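Long-range contacts in saframycin Mx1 synthetase B (Legionella pneumophila subsp. pneumophila, PDB 3KXW), which belongs to the ANL superfamily of AMP-binding enzymes and holds 5'-O-[(S)-(dodecanoyloxy)(hydroxy)phosphoryl]adenosine in its ligand pocket: residues 539-544 with 573-578; 505-510 with 546-551; 270-275 with 303-308; 248-253 with 276-281. All coordinates share one frame; numbering follows the deposited sequence.

Contact 1 (539-544 with 573-578)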
# COMPACT_ATOMS: atom_id res chain seq x y z
N THR A 539 13.83 -8.56 10.03
CA THR A 539 14.70 -9.30 10.92
C THR A 539 14.57 -8.72 12.33
O THR A 539 14.60 -7.51 12.52
CB THR A 539 16.19 -9.17 10.48
OG1 THR A 539 16.34 -9.63 9.13
CG2 THR A 539 17.09 -9.97 11.39
N ILE A 540 14.43 -9.59 13.32
CA ILE A 540 14.44 -9.14 14.71
C ILE A 540 15.47 -9.94 15.48
O ILE A 540 15.48 -11.17 15.40
CB ILE A 540 13.06 -9.33 15.40
CG1 ILE A 540 11.99 -8.58 14.61
CG2 ILE A 540 13.11 -8.85 16.86
CD1 ILE A 540 10.60 -8.82 15.12
N VAL A 541 16.31 -9.25 16.25
CA VAL A 541 17.33 -9.92 17.05
C VAL A 541 17.16 -9.59 18.52
O VAL A 541 17.03 -8.42 18.88
CB VAL A 541 18.77 -9.50 16.63
CG1 VAL A 541 19.78 -10.36 17.34
CG2 VAL A 541 18.95 -9.64 15.11
N LEU A 542 17.18 -10.62 19.37
CA LEU A 542 17.01 -10.46 20.80
C LEU A 542 18.37 -10.74 21.44
O LEU A 542 19.04 -11.69 21.07
CB LEU A 542 15.95 -11.45 21.35
CG LEU A 542 14.53 -11.36 20.76
CD1 LEU A 542 13.53 -12.31 21.46
CD2 LEU A 542 13.96 -9.92 20.75
N ILE A 543 18.76 -9.89 22.39
CA ILE A 543 20.01 -10.05 23.11
C ILE A 543 19.76 -9.78 24.60
O ILE A 543 18.73 -9.22 24.96
CB ILE A 543 21.08 -9.09 22.56
CG1 ILE A 543 20.67 -7.63 22.81
CG2 ILE A 543 21.31 -9.36 21.06
CD1 ILE A 543 21.81 -6.67 22.55
N PRO A 544 20.71 -10.17 25.47
CA PRO A 544 20.53 -9.99 26.92
C PRO A 544 20.55 -8.52 27.36
O PRO A 544 21.07 -7.66 26.66
CB PRO A 544 21.75 -10.72 27.53
CG PRO A 544 22.23 -11.64 26.46
CD PRO A 544 21.96 -10.88 25.17
N VAL A 573 20.21 -14.05 21.88
CA VAL A 573 19.20 -14.89 22.52
C VAL A 573 18.38 -15.61 21.45
O VAL A 573 18.14 -16.81 21.54
CB VAL A 573 18.26 -14.07 23.40
CG1 VAL A 573 17.07 -14.92 23.88
CG2 VAL A 573 19.03 -13.45 24.57
N ALA A 574 17.92 -14.85 20.46
CA ALA A 574 17.17 -15.46 19.36
C ALA A 574 17.10 -14.51 18.20
O ALA A 574 17.28 -13.30 18.36
CB ALA A 574 15.76 -15.87 19.81
N THR A 575 16.85 -15.07 17.02
CA THR A 575 16.70 -14.26 15.82
C THR A 575 15.42 -14.69 15.14
O THR A 575 15.08 -15.87 15.18
CB THR A 575 17.90 -14.46 14.86
OG1 THR A 575 19.09 -14.03 15.51
CG2 THR A 575 17.74 -13.64 13.57
N TRP A 576 14.71 -13.75 14.54
CA TRP A 576 13.52 -14.06 13.76
C TRP A 576 13.77 -13.48 12.37
O TRP A 576 14.21 -12.34 12.25
CB TRP A 576 12.32 -13.37 14.42
CG TRP A 576 10.97 -13.44 13.73
CD1 TRP A 576 9.99 -14.36 13.95
CD2 TRP A 576 10.44 -12.49 12.80
NE1 TRP A 576 8.88 -14.06 13.18
CE2 TRP A 576 9.13 -12.91 12.47
CE3 TRP A 576 10.94 -11.32 12.21
CZ2 TRP A 576 8.33 -12.22 11.56
CZ3 TRP A 576 10.14 -10.63 11.30
CH2 TRP A 576 8.85 -11.08 10.99
N GLN A 577 13.50 -14.27 11.33
CA GLN A 577 13.66 -13.81 9.95
C GLN A 577 12.38 -14.05 9.18
O GLN A 577 11.99 -15.21 8.94
CB GLN A 577 14.82 -14.55 9.26
CG GLN A 577 16.20 -14.29 9.87
CD GLN A 577 16.82 -12.99 9.39
OE1 GLN A 577 16.12 -12.08 8.95
NE2 GLN A 577 18.15 -12.89 9.47
N LEU A 578 11.72 -12.98 8.78
CA LEU A 578 10.42 -13.07 8.09
C LEU A 578 10.44 -14.04 6.91
O LEU A 578 9.50 -14.83 6.73
CB LEU A 578 9.97 -11.69 7.61
CG LEU A 578 8.75 -11.64 6.70
CD1 LEU A 578 7.56 -12.30 7.35
CD2 LEU A 578 8.44 -10.19 6.36
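Ile-540 and Trp-576 form a hydrogen-bonded pair where strands 539-544 and 574-577 run antiparallel, the latter being an outermost strand of a mixed four-stranded sheet. Their backbones exchange two bonds, Ile-540 N to Trp-576 O at 3.0 Å and Trp-576 N to Ile-540 O at 2.8 Å. The face carrying Ile-540, Leu-542, Ala-574 and Trp-576 is tight. In Trp-576, chi1 (175°) sets CG anti to the backbone N and chi2 (94°) turns the indole; CE3 then lies 3.8 Å from CG1 of Ile-540, the two side chains crossing at a slant. Helix 515-533 lies over this face and stacks Phe-522 on the indole. On the other face Thr-539 and Val-541 are buried against strand 499-508, and the loose side is confined to exposed Thr-575, whose OG1 stays 4.2 Å from Val-541 CG1. A bend at chi2 (-81°) turns CD of Gln-577 toward Thr-539, and Thr-539 OG1 donates to Gln-577 OE1; the modelled length is unusually short and therefore doubtful. At the far end a classic beta bulge sets both Val-573 and Ala-574 against Leu-542, whose O accepts Val-573 N at 2.8 Å and, weakly, Ala-574 N at 3.4 Å. Main-chain bonds thus hold the strands together, while side-chain chemistry divides the faces into one apolar and helix-covered and one partly polar, with Thr-575 in solvent.

Contact 2 (505-510 with 546-551)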
# COMPACT_ATOMS: atom_id res chain seq x y z
N MSE A 505 16.67 -4.67 16.80
CA MSE A 505 17.35 -5.45 17.84
C MSE A 505 16.89 -4.97 19.21
O MSE A 505 16.86 -3.77 19.47
CB MSE A 505 18.87 -5.29 17.73
CG MSE A 505 19.66 -6.19 18.66
SE MSE A 505 21.59 -5.99 18.32
CE MSE A 505 21.66 -6.84 16.55
N CYS A 506 16.55 -5.91 20.10
CA CYS A 506 16.04 -5.54 21.43
C CYS A 506 16.76 -6.32 22.50
O CYS A 506 16.94 -7.52 22.37
CB CYS A 506 14.54 -5.91 21.56
SG CYS A 506 13.49 -5.14 20.36
N GLU A 507 17.17 -5.64 23.57
CA GLU A 507 17.56 -6.35 24.78
C GLU A 507 16.28 -6.90 25.42
O GLU A 507 15.24 -6.25 25.36
CB GLU A 507 18.20 -5.39 25.77
CG GLU A 507 19.47 -4.73 25.27
CD GLU A 507 20.04 -3.75 26.31
OE1 GLU A 507 19.27 -3.25 27.16
OE2 GLU A 507 21.26 -3.51 26.28
N VAL A 508 16.35 -8.10 25.99
CA VAL A 508 15.21 -8.63 26.72
C VAL A 508 15.61 -8.76 28.18
O VAL A 508 16.73 -9.18 28.48
CB VAL A 508 14.72 -10.00 26.17
CG1 VAL A 508 14.18 -9.83 24.74
CG2 VAL A 508 15.83 -11.00 26.16
N LYS A 509 14.71 -8.38 29.08
CA LYS A 509 15.00 -8.51 30.51
C LYS A 509 15.33 -9.95 30.87
O LYS A 509 16.25 -10.19 31.63
CB LYS A 509 13.83 -8.02 31.37
CG LYS A 509 13.52 -6.53 31.26
CD LYS A 509 12.31 -6.14 32.09
CE LYS A 509 12.03 -4.66 31.98
NZ LYS A 509 10.88 -4.30 32.87
N ASN A 510 14.52 -10.88 30.37
CA ASN A 510 14.64 -12.29 30.69
C ASN A 510 15.23 -13.08 29.52
O ASN A 510 14.53 -13.41 28.54
CB ASN A 510 13.28 -12.89 31.14
CG ASN A 510 13.42 -14.31 31.69
OD1 ASN A 510 14.33 -15.04 31.32
ND2 ASN A 510 12.51 -14.71 32.59
N LYS A 546 21.58 -5.13 29.16
CA LYS A 546 22.88 -4.45 29.29
C LYS A 546 23.89 -4.86 28.21
O LYS A 546 25.08 -4.55 28.31
CB LYS A 546 23.45 -4.67 30.71
CG LYS A 546 24.71 -3.86 31.03
CD LYS A 546 24.44 -2.35 31.17
CE LYS A 546 25.62 -1.62 31.85
NZ LYS A 546 25.37 -0.16 32.11
N ALA A 547 23.43 -5.53 27.16
CA ALA A 547 24.35 -5.97 26.13
C ALA A 547 24.73 -4.82 25.18
O ALA A 547 25.74 -4.90 24.49
CB ALA A 547 23.78 -7.15 25.35
N MSE A 548 23.91 -3.78 25.17
CA MSE A 548 24.24 -2.54 24.46
C MSE A 548 24.89 -1.53 25.40
O MSE A 548 24.37 -1.25 26.48
CB MSE A 548 22.98 -1.91 23.87
CG MSE A 548 22.22 -2.83 22.93
SE MSE A 548 20.61 -1.95 22.19
CE MSE A 548 19.87 -3.50 21.25
N PRO A 549 26.02 -0.95 24.97
CA PRO A 549 26.78 -0.07 25.87
C PRO A 549 25.95 1.14 26.32
O PRO A 549 25.09 1.62 25.57
CB PRO A 549 27.97 0.38 25.01
CG PRO A 549 28.07 -0.65 23.91
CD PRO A 549 26.64 -1.06 23.64
N HIS A 550 26.19 1.61 27.54
CA HIS A 550 25.49 2.78 28.03
C HIS A 550 25.70 3.94 27.07
O HIS A 550 26.81 4.18 26.59
CB HIS A 550 25.97 3.19 29.42
CG HIS A 550 25.55 4.58 29.81
ND1 HIS A 550 24.33 4.86 30.39
CD2 HIS A 550 26.19 5.77 29.68
CE1 HIS A 550 24.23 6.16 30.60
NE2 HIS A 550 25.35 6.73 30.18
N THR A 551 24.62 4.66 26.79
CA THR A 551 24.70 5.85 25.96
C THR A 551 23.37 6.57 25.97
O THR A 551 22.32 5.96 26.20
CB THR A 551 25.11 5.53 24.49
OG1 THR A 551 25.07 6.74 23.70
CG2 THR A 551 24.17 4.51 23.87
O HOH W 1 21.90 -1.04 27.39
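Met-548, a selenomethionine, crosses Glu-507 and Met-505 where the loop between strand 539-544 and helix 554-567 folds against strand 499-508, within the C-terminal alpha/beta part of this ANL-family chain. Its side chain starts beside the carboxylate: CB lies 3.4 Å from Glu-507 OE2. CG continues past the same oxygen and comes to 4.1 Å from CG of Glu-507. Beyond CG the chain is extended (chi2 -180°), and SE carries the methyl CE on to Met-505, also selenomethionine and two residues earlier than Glu-507 on the same strand, where it rests 3.7 Å from Met-505 CG and 3.5 Å from Met-505 O. Cys-561 of helix 554-567 and Ile-543 also pack on Met-548, which is buried. Glu-507 supplies the polar half of the contact. Its two carboxylate oxygens are divided between neighbours: OE1 takes the backbone N-H of Lys-488 on strand 486-496, and OE2 turns to the loop. The carboxylate so ties one strand of the sheet and the loop to the strand that bears it. Met-548 N donates to Glu-507 OE2 at 2.9 Å, nearly in line with the C-O bond, and a water donates both to this OE2, at 2.8 Å, and to Met-548 O, at 2.6 Å.

Contact 3 (270-275 with 303-308)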
# COMPACT_ATOMS: atom_id res chain seq x y z
N ALA A 270 3.72 -10.12 2.56
CA ALA A 270 2.57 -10.77 3.20
C ALA A 270 2.50 -12.27 2.87
O ALA A 270 1.95 -13.07 3.65
CB ALA A 270 1.26 -10.05 2.83
N TYR A 271 3.05 -12.65 1.72
CA TYR A 271 3.12 -14.07 1.37
C TYR A 271 4.10 -14.80 2.32
O TYR A 271 3.82 -15.89 2.81
CB TYR A 271 3.43 -14.25 -0.14
CG TYR A 271 2.34 -13.68 -1.05
CD1 TYR A 271 1.13 -14.33 -1.19
CD2 TYR A 271 2.53 -12.49 -1.73
CE1 TYR A 271 0.11 -13.81 -2.00
CE2 TYR A 271 1.53 -11.95 -2.54
CZ TYR A 271 0.32 -12.62 -2.67
OH TYR A 271 -0.67 -12.10 -3.46
N ASP A 272 5.23 -14.16 2.61
CA ASP A 272 6.18 -14.72 3.56
C ASP A 272 5.57 -14.80 4.93
O ASP A 272 5.82 -15.73 5.68
CB ASP A 272 7.43 -13.85 3.65
CG ASP A 272 8.34 -14.03 2.46
OD1 ASP A 272 8.63 -15.18 2.08
OD2 ASP A 272 8.76 -13.01 1.90
N TYR A 273 4.76 -13.79 5.26
CA TYR A 273 4.15 -13.72 6.58
C TYR A 273 3.18 -14.89 6.78
O TYR A 273 3.13 -15.47 7.87
CB TYR A 273 3.45 -12.37 6.74
CG TYR A 273 3.01 -12.04 8.14
CD1 TYR A 273 3.91 -11.65 9.12
CD2 TYR A 273 1.67 -12.09 8.47
CE1 TYR A 273 3.47 -11.34 10.43
CE2 TYR A 273 1.24 -11.78 9.71
CZ TYR A 273 2.11 -11.41 10.70
OH TYR A 273 1.55 -11.11 11.93
N CYS A 274 2.40 -15.19 5.74
CA CYS A 274 1.55 -16.39 5.75
C CYS A 274 2.33 -17.68 5.94
O CYS A 274 1.96 -18.52 6.77
CB CYS A 274 0.75 -16.51 4.46
SG CYS A 274 -0.60 -15.31 4.31
N VAL A 275 3.41 -17.84 5.18
CA VAL A 275 4.24 -19.03 5.31
C VAL A 275 4.78 -19.16 6.73
O VAL A 275 4.78 -20.25 7.31
CB VAL A 275 5.40 -19.00 4.29
CG1 VAL A 275 6.47 -20.07 4.63
CG2 VAL A 275 4.87 -19.20 2.88
N GLU A 303 11.23 -14.10 -6.02
CA GLU A 303 10.99 -15.48 -6.41
C GLU A 303 10.94 -16.42 -5.20
O GLU A 303 10.04 -17.24 -5.10
CB GLU A 303 12.07 -15.98 -7.38
CG GLU A 303 12.08 -17.51 -7.53
CD GLU A 303 10.86 -18.03 -8.26
OE1 GLU A 303 10.24 -17.25 -9.00
OE2 GLU A 303 10.51 -19.23 -8.08
N GLU A 304 11.88 -16.27 -4.28
CA GLU A 304 11.91 -17.17 -3.12
C GLU A 304 10.60 -17.10 -2.30
O GLU A 304 10.07 -18.12 -1.88
CB GLU A 304 13.15 -16.91 -2.25
CG GLU A 304 13.23 -17.83 -1.02
CD GLU A 304 14.51 -17.61 -0.19
OE1 GLU A 304 14.79 -16.45 0.21
OE2 GLU A 304 15.23 -18.59 0.08
N THR A 305 10.11 -15.88 -2.08
CA THR A 305 8.82 -15.68 -1.43
C THR A 305 7.70 -16.44 -2.10
O THR A 305 6.92 -17.12 -1.44
CB THR A 305 8.43 -14.19 -1.41
OG1 THR A 305 9.40 -13.47 -0.66
CG2 THR A 305 7.04 -14.00 -0.78
N MSE A 306 7.59 -16.31 -3.42
CA MSE A 306 6.47 -16.93 -4.10
C MSE A 306 6.60 -18.45 -4.15
O MSE A 306 5.60 -19.17 -4.09
CB MSE A 306 6.26 -16.34 -5.49
CG MSE A 306 5.80 -14.90 -5.38
SE MSE A 306 5.47 -13.97 -7.05
CE MSE A 306 7.32 -13.76 -7.60
N GLU A 307 7.83 -18.93 -4.24
CA GLU A 307 8.05 -20.37 -4.30
C GLU A 307 7.72 -20.96 -2.94
O GLU A 307 7.07 -21.99 -2.88
CB GLU A 307 9.48 -20.70 -4.76
CG GLU A 307 9.89 -22.17 -4.67
CD GLU A 307 9.11 -23.13 -5.56
OE1 GLU A 307 8.37 -22.70 -6.46
OE2 GLU A 307 9.24 -24.35 -5.36
N HIS A 308 8.15 -20.31 -1.85
CA HIS A 308 7.81 -20.73 -0.49
C HIS A 308 6.31 -20.79 -0.30
O HIS A 308 5.80 -21.74 0.29
CB HIS A 308 8.35 -19.77 0.57
CG HIS A 308 9.82 -19.91 0.84
ND1 HIS A 308 10.45 -19.18 1.82
CD2 HIS A 308 10.77 -20.67 0.26
CE1 HIS A 308 11.74 -19.49 1.83
NE2 HIS A 308 11.96 -20.40 0.89
O HOH W 2 8.67 -17.59 3.14
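Asp-272 and Thr-305 make the direct polar link between helices 269-277 and 303-313, their side chains crossing at about a right angle. Thr-305 OG1 donates to Asp-272 OD2 at 2.7 Å, reaching it on the syn side and 23° out of the carboxylate plane. Asn-268 ND2 and Arg-302 NH1 also bond this hydroxyl oxygen, so three partners fix it. A second polar link runs through water: one molecule donates to Asp-272 OD1 at 2.6 Å and, 2.7 Å from His-308 ND1, meets the imidazole at its edge and in its plane. The two carboxylate oxygens thereby serve successive turns of the partner helix. Carbon contacts flank these bonds. CG2 of Thr-305, anti to its backbone N (chi1 -62° for OG1), touches Tyr-271 CB at 3.7 Å, and Val-275 CG2 lies 4.2 Å from His-308 CB. The segment axes approach to 8.8 Å at 41°. Helix 269-277 follows strand 263-266 and helix 303-313 follows strand 293-296, two parallel neighbours in one sheet. The Tyr-271 side chain reaches between helix and sheet, packing on Ala-294 and Asn-296, bonding Phe-295 O through OH, and meeting Phe-309 and Phe-323 edge-to-face.

Contact 4 (248-253 with 276-281)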
# COMPACT_ATOMS: atom_id res chain seq x y z
N ASN A 248 -3.96 -12.60 12.53
CA ASN A 248 -4.36 -13.96 12.18
C ASN A 248 -4.36 -14.10 10.67
O ASN A 248 -5.41 -14.05 10.05
CB ASN A 248 -5.79 -14.25 12.70
CG ASN A 248 -6.22 -15.70 12.48
OD1 ASN A 248 -5.38 -16.60 12.38
ND2 ASN A 248 -7.54 -15.92 12.40
N PRO A 249 -3.17 -14.27 10.07
CA PRO A 249 -3.02 -14.23 8.61
C PRO A 249 -3.78 -15.36 7.94
O PRO A 249 -4.18 -15.23 6.77
CB PRO A 249 -1.51 -14.42 8.39
CG PRO A 249 -0.88 -14.29 9.72
CD PRO A 249 -1.90 -14.51 10.77
N LEU A 250 -3.96 -16.47 8.65
CA LEU A 250 -4.81 -17.55 8.15
C LEU A 250 -6.17 -17.03 7.72
O LEU A 250 -6.76 -17.56 6.77
CB LEU A 250 -5.00 -18.63 9.22
CG LEU A 250 -6.02 -19.70 8.85
CD1 LEU A 250 -5.54 -20.47 7.65
CD2 LEU A 250 -6.21 -20.63 10.05
N SER A 251 -6.68 -16.00 8.39
CA SER A 251 -8.02 -15.52 8.04
C SER A 251 -8.10 -15.00 6.60
O SER A 251 -9.13 -15.10 5.95
CB SER A 251 -8.57 -14.49 9.04
OG SER A 251 -7.85 -13.28 8.95
N TRP A 252 -6.99 -14.49 6.07
CA TRP A 252 -6.96 -14.10 4.65
C TRP A 252 -7.34 -15.29 3.76
O TRP A 252 -8.15 -15.17 2.84
CB TRP A 252 -5.57 -13.61 4.28
CG TRP A 252 -5.41 -13.05 2.87
CD1 TRP A 252 -6.39 -12.62 2.03
CD2 TRP A 252 -4.17 -12.80 2.20
NE1 TRP A 252 -5.84 -12.13 0.86
CE2 TRP A 252 -4.47 -12.22 0.95
CE3 TRP A 252 -2.82 -12.99 2.55
CZ2 TRP A 252 -3.48 -11.85 0.02
CZ3 TRP A 252 -1.83 -12.64 1.62
CH2 TRP A 252 -2.17 -12.06 0.37
N LEU A 253 -6.72 -16.43 4.01
CA LEU A 253 -6.90 -17.60 3.16
C LEU A 253 -8.24 -18.29 3.45
O LEU A 253 -8.88 -18.82 2.54
CB LEU A 253 -5.71 -18.56 3.29
CG LEU A 253 -4.33 -17.89 3.20
CD1 LEU A 253 -3.25 -18.97 3.33
CD2 LEU A 253 -4.13 -17.11 1.90
N LYS A 276 5.27 -18.06 7.27
CA LYS A 276 5.89 -18.07 8.58
C LYS A 276 4.90 -18.35 9.72
O LYS A 276 5.24 -19.05 10.70
CB LYS A 276 6.60 -16.74 8.85
CG LYS A 276 7.47 -16.80 10.09
CD LYS A 276 8.74 -16.06 9.90
CE LYS A 276 9.80 -16.52 10.89
NZ LYS A 276 10.74 -17.47 10.26
N ARG A 277 3.69 -17.80 9.60
CA ARG A 277 2.73 -17.77 10.71
C ARG A 277 1.75 -18.95 10.74
O ARG A 277 1.15 -19.22 11.77
CB ARG A 277 1.92 -16.47 10.70
CG ARG A 277 2.66 -15.19 11.19
CD ARG A 277 2.90 -15.14 12.70
NE ARG A 277 1.66 -15.16 13.48
CZ ARG A 277 1.04 -14.09 13.95
NH1 ARG A 277 1.52 -12.88 13.76
NH2 ARG A 277 -0.08 -14.24 14.65
N ILE A 278 1.55 -19.61 9.61
CA ILE A 278 0.48 -20.62 9.52
C ILE A 278 1.04 -22.04 9.63
O ILE A 278 1.73 -22.52 8.75
CB ILE A 278 -0.33 -20.43 8.22
CG1 ILE A 278 -0.94 -19.01 8.20
CG2 ILE A 278 -1.42 -21.51 8.09
CD1 ILE A 278 -1.73 -18.69 6.96
N ARG A 279 0.74 -22.70 10.74
CA ARG A 279 1.22 -24.07 10.96
C ARG A 279 0.51 -25.04 10.02
O ARG A 279 -0.66 -24.87 9.71
CB ARG A 279 0.96 -24.50 12.41
CG ARG A 279 1.76 -23.72 13.43
CD ARG A 279 3.25 -23.86 13.14
NE ARG A 279 4.04 -22.90 13.91
CZ ARG A 279 4.51 -21.75 13.42
NH1 ARG A 279 4.30 -21.42 12.15
NH2 ARG A 279 5.21 -20.94 14.21
N GLU A 280 1.22 -26.08 9.60
CA GLU A 280 0.63 -27.12 8.76
C GLU A 280 -0.78 -27.55 9.17
O GLU A 280 -1.65 -27.68 8.32
CB GLU A 280 1.53 -28.35 8.71
CG GLU A 280 1.08 -29.35 7.66
CD GLU A 280 1.10 -28.76 6.25
OE1 GLU A 280 1.88 -27.81 6.00
OE2 GLU A 280 0.33 -29.24 5.40
N GLU A 281 -1.00 -27.79 10.46
CA GLU A 281 -2.29 -28.32 10.88
C GLU A 281 -3.42 -27.30 10.78
O GLU A 281 -4.60 -27.64 10.66
CB GLU A 281 -2.20 -28.92 12.29
CG GLU A 281 -1.83 -27.93 13.36
CD GLU A 281 -0.33 -27.76 13.54
OE1 GLU A 281 0.47 -28.31 12.72
OE2 GLU A 281 0.05 -27.06 14.51
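Pro-249, Leu-250 and Leu-253 pack against Arg-277 and Ile-278 in an apolar contact between residues 249-253, which lead into helix 250-259, and the C-terminal end of helix 269-277, within the large AMP-binding part of the chain. No hydrogen bond joins the two segments. Ile-278, the first residue to leave helical geometry after helix 269-277, is the principal side chain. Its outer chain is extended (chi2 178°), and CD1 reaches the backbone of the other segment, 3.5 Å from Leu-250 CA. The same methyl lies 4.0 Å from Leu-250 CB and 3.9 Å from Leu-253 CD1, so one carbon serves two leucines three residues apart. Phe-313 of helix 303-313 packs on both Ile-278 and Leu-253. Beside this group Pro-249 and Arg-277 cross at about a right angle, with Pro-249 CG 3.7 Å from Arg-277 CB. Bends at chi2 (-73°) and chi3 (-61°) fold the arginine back, and Pro-249 CD lies 4.2 Å above one face of its guanidinium, displaced toward the rim. Each segment also has an internal polar bond. Asn-248 O receives both N and OG of Ser-251, the hydroxyl at 2.8 Å; Lys-276 O accepts Arg-279 NH1 at 2.9 Å, the oxygen lying in the guanidinium plane. The chemistry is therefore divided: local hydrogen bonds shape each segment, whereas adhesion between them rests on methyl, methylene and ring carbons, with the arginine contributing CB and CG while its guanidinium lies only loosely over the proline.

The four contacts form two pairs. Contacts 1 and 2, with centres 13 Å apart, share a sheet in which strands 539-544 and 499-508 are neighbours; Val-541 O and Cys-506 N, 2.8 Å apart, probably bond there. Contacts 3 and 4, centres 12 Å apart, share helix 269-277, and Tyr-273 CE2 of one reaches Pro-249 CG of the other at 3.3 Å. Contact 1 joins the pairs: Lys-276 NZ hydrogen-bonds Gln-577 O and makes a cation-pi contact with Trp-576, while Leu-578 packs on Tyr-273. Contact 2 stays about 15 Å from contacts 3 and 4 at nearest atoms. The side chain of Tyr-271 in contact 3 is about 10 Å from the bound 5'-O-[(S)-(dodecanoyloxy)(hydroxy)phosphoryl]adenosine.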